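Long-range contact in putative ferredoxin (Hydrogenobacter thermophilus, PDB 7M1O), which probably carries electrons by way of a single [4Fe-4S] cluster held in its small ferredoxin fold: residues A2-C15 with D60-V72. Numbering follows the deposited sequence.
Sequences ALRTMVDPDTCTSC and DECPAGSIITEEV. Unlike the reference sequence in segment 60-72: A64 (reference Ser). With SF4 (iron/sulfur cluster), chain C.
The R4 guanidinium meets the E70 carboxylate edge to edge, the two planes only 17° apart. One oxygen takes both bonds: R4 NE reaches E70 OE2 at 2.8 Å against its anti lone pair, and R4 NH2 reaches the same oxygen at 2.5 Å, nearly along its C-O axis. V72 CG1 approaches R4 NE obliquely, while W44 makes a cation-pi contact with the arginine. R4 and E70 are a hydrogen-bonded pair with both side chains on the M6 and I68 face; with R4 CG between its backbone N and carbonyl carbon (chi1 65°) and the chain extended to NE, the guanidinium comes alongside E70. With a leucine in place of R4, E70 would probably lose the positive charge that grips its OE2 and be freer to turn. Farther along this face, M6 runs extended alongside I68, its CE 3.6 Å from I68 CG1.

Strands 3-7 and 67-71 are antiparallel, joining the two ends of the chain, and 3-7 is the central strand of a three-stranded sheet. On the face carrying L3, T5 and V7, which helix 52-61 partly covers, T5 OG1 and T69 OG1 are hydrogen-bonded at 3.0 Å; Y26 and T59 provide further partners for the two hydroxyls, respectively. L3 packs its CG against T69 CG2.

Beyond the strands, both segments wrap the cluster in the manner of a single-cluster ferredoxin: C12, C15 and C62 each bind one iron through SG, and C18 is the fourth ligand. V7 CG1 and I67 CG1 border sulfide S3. S66 ties the two cysteine-bearing loops together, its OG 2.6 Å from T11 OG1 in a hydrogen bond and its carbonyl O accepting from D8 N. At the engineered A64, the methyl CB lies 3.2 Å from T11 O.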
loop_
_atom_site.group_PDB
_atom_site.type_symbol
_atom_site.label_atom_id
_atom_site.label_comp_id
_atom_site.label_asym_id
_atom_site.label_seq_id
_atom_site.Cartn_x
_atom_site.Cartn_y
_atom_site.Cartn_z
ATOM N N ALA A 2 1.775 -13.106 9.556
ATOM C CA ALA A 2 0.856 -12.263 8.799
ATOM C C ALA A 2 1.583 -11.050 8.236
ATOM O O ALA A 2 2.688 -10.727 8.666
ATOM C CB ALA A 2 -0.304 -11.826 9.676
ATOM N N LEU A 3 0.951 -10.382 7.275
ATOM C CA LEU A 3 1.547 -9.229 6.610
ATOM C C LEU A 3 0.676 -7.990 6.778
ATOM O O LEU A 3 -0.545 -8.058 6.640
ATOM C CB LEU A 3 1.751 -9.527 5.123
ATOM C CG LEU A 3 2.855 -8.744 4.413
ATOM C CD1 LEU A 3 4.226 -9.182 4.910
ATOM C CD2 LEU A 3 2.748 -8.920 2.904
ATOM N N ARG A 4 1.311 -6.861 7.085
ATOM C CA ARG A 4 0.620 -5.574 7.126
ATOM C C ARG A 4 1.371 -4.562 6.271
ATOM O O ARG A 4 2.566 -4.717 6.021
ATOM C CB ARG A 4 0.481 -5.064 8.564
ATOM C CG ARG A 4 1.785 -4.732 9.275
ATOM C CD ARG A 4 1.500 -4.087 10.626
ATOM N NE ARG A 4 2.713 -3.657 11.315
ATOM C CZ ARG A 4 2.721 -2.991 12.465
ATOM N NH1 ARG A 4 1.578 -2.676 13.062
ATOM N NH2 ARG A 4 3.870 -2.640 13.022
ATOM N N THR A 5 0.665 -3.528 5.822
ATOM C CA THR A 5 1.245 -2.546 4.914
ATOM C C THR A 5 0.657 -1.154 5.148
ATOM O O THR A 5 -0.467 -1.014 5.634
ATOM C CB THR A 5 1.029 -2.961 3.437
ATOM O OG1 THR A 5 1.673 -2.025 2.563
ATOM C CG2 THR A 5 -0.458 -3.038 3.101
ATOM N N MET A 6 1.439 -0.129 4.817
ATOM C CA MET A 6 0.994 1.257 4.912
ATOM C C MET A 6 1.607 2.073 3.781
ATOM O O MET A 6 2.565 1.635 3.147
ATOM C CB MET A 6 1.372 1.869 6.269
ATOM C CG MET A 6 2.876 2.044 6.515
ATOM S SD MET A 6 3.219 3.262 7.806
ATOM C CE MET A 6 4.981 3.060 8.043
ATOM N N VAL A 7 1.051 3.256 3.538
ATOM C CA VAL A 7 1.598 4.185 2.557
ATOM C C VAL A 7 2.060 5.459 3.250
ATOM O O VAL A 7 1.328 6.042 4.047
ATOM C CB VAL A 7 0.565 4.539 1.465
ATOM C CG1 VAL A 7 1.120 5.596 0.512
ATOM C CG2 VAL A 7 0.162 3.294 0.692
ATOM N N ASP A 8 3.282 5.877 2.944
ATOM C CA ASP A 8 3.817 7.135 3.446
ATOM C C ASP A 8 3.434 8.261 2.485
ATOM O O ASP A 8 4.058 8.412 1.435
ATOM C CB ASP A 8 5.337 7.049 3.598
ATOM C CG ASP A 8 5.917 8.223 4.359
ATOM O OD1 ASP A 8 5.234 9.261 4.478
ATOM O OD2 ASP A 8 7.063 8.107 4.841
ATOM N N PRO A 9 2.412 9.060 2.839
ATOM C CA PRO A 9 1.933 10.072 1.891
ATOM C C PRO A 9 2.953 11.173 1.633
ATOM O O PRO A 9 2.865 11.875 0.626
ATOM C CB PRO A 9 0.691 10.633 2.585
ATOM C CG PRO A 9 0.977 10.468 4.032
ATOM C CD PRO A 9 1.741 9.179 4.146
ATOM N N ASP A 10 3.911 11.317 2.541
ATOM C CA ASP A 10 4.912 12.370 2.434
ATOM C C ASP A 10 5.811 12.184 1.215
ATOM O O ASP A 10 6.342 13.158 0.679
ATOM C CB ASP A 10 5.761 12.413 3.705
ATOM C CG ASP A 10 4.926 12.600 4.958
ATOM O OD1 ASP A 10 3.887 13.291 4.886
ATOM O OD2 ASP A 10 5.307 12.051 6.014
ATOM N N THR A 11 5.969 10.937 0.776
ATOM C CA THR A 11 6.915 10.608 -0.289
ATOM C C THR A 11 6.243 10.079 -1.555
ATOM O O THR A 11 6.879 9.997 -2.606
ATOM C CB THR A 11 7.934 9.559 0.191
ATOM O OG1 THR A 11 7.246 8.368 0.593
ATOM C CG2 THR A 11 8.745 10.096 1.362
ATOM N N CYS A 12 4.967 9.715 -1.454
ATOM C CA CYS A 12 4.224 9.193 -2.598
ATOM C C CYS A 12 4.179 10.204 -3.740
ATOM O O CYS A 12 3.915 11.385 -3.522
ATOM C CB CYS A 12 2.803 8.815 -2.186
ATOM S SG CYS A 12 1.734 8.339 -3.568
ATOM N N THR A 13 4.429 9.725 -4.955
ATOM C CA THR A 13 4.497 10.593 -6.127
ATOM C C THR A 13 3.289 10.408 -7.045
ATOM O O THR A 13 3.294 10.871 -8.187
ATOM C CB THR A 13 5.787 10.335 -6.924
ATOM O OG1 THR A 13 5.847 8.960 -7.315
ATOM C CG2 THR A 13 7.008 10.669 -6.076
ATOM N N SER A 14 2.263 9.732 -6.537
ATOM C CA SER A 14 0.993 9.578 -7.246
ATOM C C SER A 14 1.155 8.877 -8.591
ATOM O O SER A 14 0.494 9.231 -9.568
ATOM C CB SER A 14 0.339 10.946 -7.452
ATOM O OG SER A 14 0.126 11.597 -6.212
ATOM N N CYS A 15 2.028 7.876 -8.633
ATOM C CA CYS A 15 2.311 7.163 -9.873
ATOM C C CYS A 15 1.205 6.165 -10.233
ATOM O O CYS A 15 1.179 5.635 -11.344
ATOM C CB CYS A 15 3.649 6.439 -9.763
ATOM S SG CYS A 15 3.538 4.834 -8.973
ATOM N N ASP A 60 8.145 -3.441 -3.554
ATOM C CA ASP A 60 9.454 -3.350 -4.195
ATOM C C ASP A 60 9.405 -2.463 -5.435
ATOM O O ASP A 60 10.421 -1.900 -5.845
ATOM C CB ASP A 60 9.966 -4.739 -4.586
ATOM C CG ASP A 60 10.319 -5.597 -3.385
ATOM O OD1 ASP A 60 10.537 -5.043 -2.286
ATOM O OD2 ASP A 60 10.389 -6.833 -3.547
ATOM N N GLU A 61 8.223 -2.341 -6.027
ATOM C CA GLU A 61 8.068 -1.640 -7.296
ATOM C C GLU A 61 7.717 -0.166 -7.124
ATOM O O GLU A 61 7.885 0.619 -8.055
ATOM C CB GLU A 61 6.999 -2.328 -8.144
ATOM C CG GLU A 61 7.447 -3.665 -8.714
ATOM C CD GLU A 61 6.313 -4.449 -9.343
ATOM O OE1 GLU A 61 5.142 -4.045 -9.186
ATOM O OE2 GLU A 61 6.594 -5.474 -9.996
ATOM N N CYS A 62 7.232 0.209 -5.945
ATOM C CA CYS A 62 6.929 1.610 -5.670
ATOM C C CYS A 62 8.167 2.468 -5.933
ATOM O O CYS A 62 9.212 2.249 -5.317
ATOM C CB CYS A 62 6.457 1.797 -4.229
ATOM S SG CYS A 62 6.255 3.534 -3.749
ATOM N N PRO A 63 8.059 3.444 -6.851
ATOM C CA PRO A 63 9.237 4.226 -7.247
ATOM C C PRO A 63 9.786 5.117 -6.137
ATOM O O PRO A 63 10.954 5.495 -6.192
ATOM C CB PRO A 63 8.711 5.077 -8.407
ATOM C CG PRO A 63 7.263 5.225 -8.130
ATOM C CD PRO A 63 6.839 3.919 -7.529
ATOM N N ALA A 64 8.958 5.437 -5.145
ATOM C CA ALA A 64 9.333 6.396 -4.108
ATOM C C ALA A 64 9.626 5.731 -2.764
ATOM O O ALA A 64 9.985 6.407 -1.798
ATOM C CB ALA A 64 8.233 7.431 -3.945
ATOM N N GLY A 65 9.477 4.413 -2.697
ATOM C CA GLY A 65 9.694 3.696 -1.453
ATOM C C GLY A 65 8.707 4.143 -0.387
ATOM O O GLY A 65 9.031 4.170 0.802
ATOM N N SER A 66 7.500 4.493 -0.826
ATOM C CA SER A 66 6.478 5.043 0.059
ATOM C C SER A 66 5.695 3.947 0.767
ATOM O O SER A 66 5.140 4.166 1.844
ATOM C CB SER A 66 5.512 5.929 -0.729
ATOM O OG SER A 66 6.200 6.972 -1.391
ATOM N N ILE A 67 5.644 2.771 0.153
ATOM C CA ILE A 67 4.911 1.652 0.722
ATOM C C ILE A 67 5.791 0.891 1.701
ATOM O O ILE A 67 6.821 0.328 1.327
ATOM C CB ILE A 67 4.402 0.693 -0.367
ATOM C CG1 ILE A 67 3.561 1.468 -1.386
ATOM C CG2 ILE A 67 3.589 -0.435 0.261
ATOM C CD1 ILE A 67 3.059 0.638 -2.540
ATOM N N ILE A 68 5.372 0.893 2.961
ATOM C CA ILE A 68 6.059 0.161 4.011
ATOM C C ILE A 68 5.263 -1.096 4.321
ATOM O O ILE A 68 4.070 -1.027 4.606
ATOM C CB ILE A 68 6.226 1.012 5.281
ATOM C CG1 ILE A 68 6.723 2.417 4.920
ATOM C CG2 ILE A 68 7.174 0.333 6.260
ATOM C CD1 ILE A 68 7.967 2.442 4.054
ATOM N N THR A 69 5.932 -2.240 4.246
ATOM C CA THR A 69 5.298 -3.538 4.448
ATOM C C THR A 69 6.156 -4.358 5.398
ATOM O O THR A 69 7.382 -4.268 5.364
ATOM C CB THR A 69 5.119 -4.294 3.112
ATOM O OG1 THR A 69 4.228 -3.563 2.261
ATOM C CG2 THR A 69 4.561 -5.692 3.334
ATOM N N GLU A 70 5.521 -5.151 6.253
ATOM C CA GLU A 70 6.276 -5.986 7.175
ATOM C C GLU A 70 5.486 -7.193 7.663
ATOM O O GLU A 70 4.254 -7.205 7.649
ATOM C CB GLU A 70 6.753 -5.156 8.371
ATOM C CG GLU A 70 5.665 -4.350 9.056
ATOM C CD GLU A 70 6.201 -3.482 10.183
ATOM O OE1 GLU A 70 7.380 -3.070 10.121
ATOM O OE2 GLU A 70 5.441 -3.212 11.133
ATOM N N GLU A 71 6.226 -8.212 8.084
ATOM C CA GLU A 71 5.653 -9.433 8.631
ATOM C C GLU A 71 5.409 -9.265 10.124
ATOM O O GLU A 71 6.299 -8.835 10.859
ATOM C CB GLU A 71 6.584 -10.621 8.373
ATOM C CG GLU A 71 6.204 -11.460 7.163
ATOM C CD GLU A 71 4.995 -12.342 7.418
ATOM O OE1 GLU A 71 4.805 -12.778 8.573
ATOM O OE2 GLU A 71 4.233 -12.597 6.463
ATOM N N VAL A 72 4.200 -9.600 10.566
ATOM C CA VAL A 72 3.831 -9.480 11.972
ATOM C C VAL A 72 3.214 -10.778 12.478
ATOM O O VAL A 72 3.025 -10.963 13.681
ATOM C CB VAL A 72 2.843 -8.319 12.197
ATOM C CG1 VAL A 72 3.516 -6.985 11.908
ATOM C CG2 VAL A 72 1.604 -8.493 11.333
ATOM O OXT VAL A 72 2.892 -11.672 11.694
HETATM FE FE1 SF4 C . 2.454 6.374 -4.466
HETATM FE FE2 SF4 C . 4.218 4.286 -4.435
HETATM FE FE3 SF4 C . 3.002 5.010 -6.770
HETATM FE FE4 SF4 C . 1.537 3.823 -4.790
HETATM S S1 SF4 C . 3.253 2.895 -5.964
HETATM S S2 SF4 C . 0.949 5.650 -6.020
HETATM S S3 SF4 C . 2.551 4.689 -2.937
HETATM S S4 SF4 C . 4.457 6.264 -5.542
HETATM O O HOH W 1 8.623 6.658 2.585
#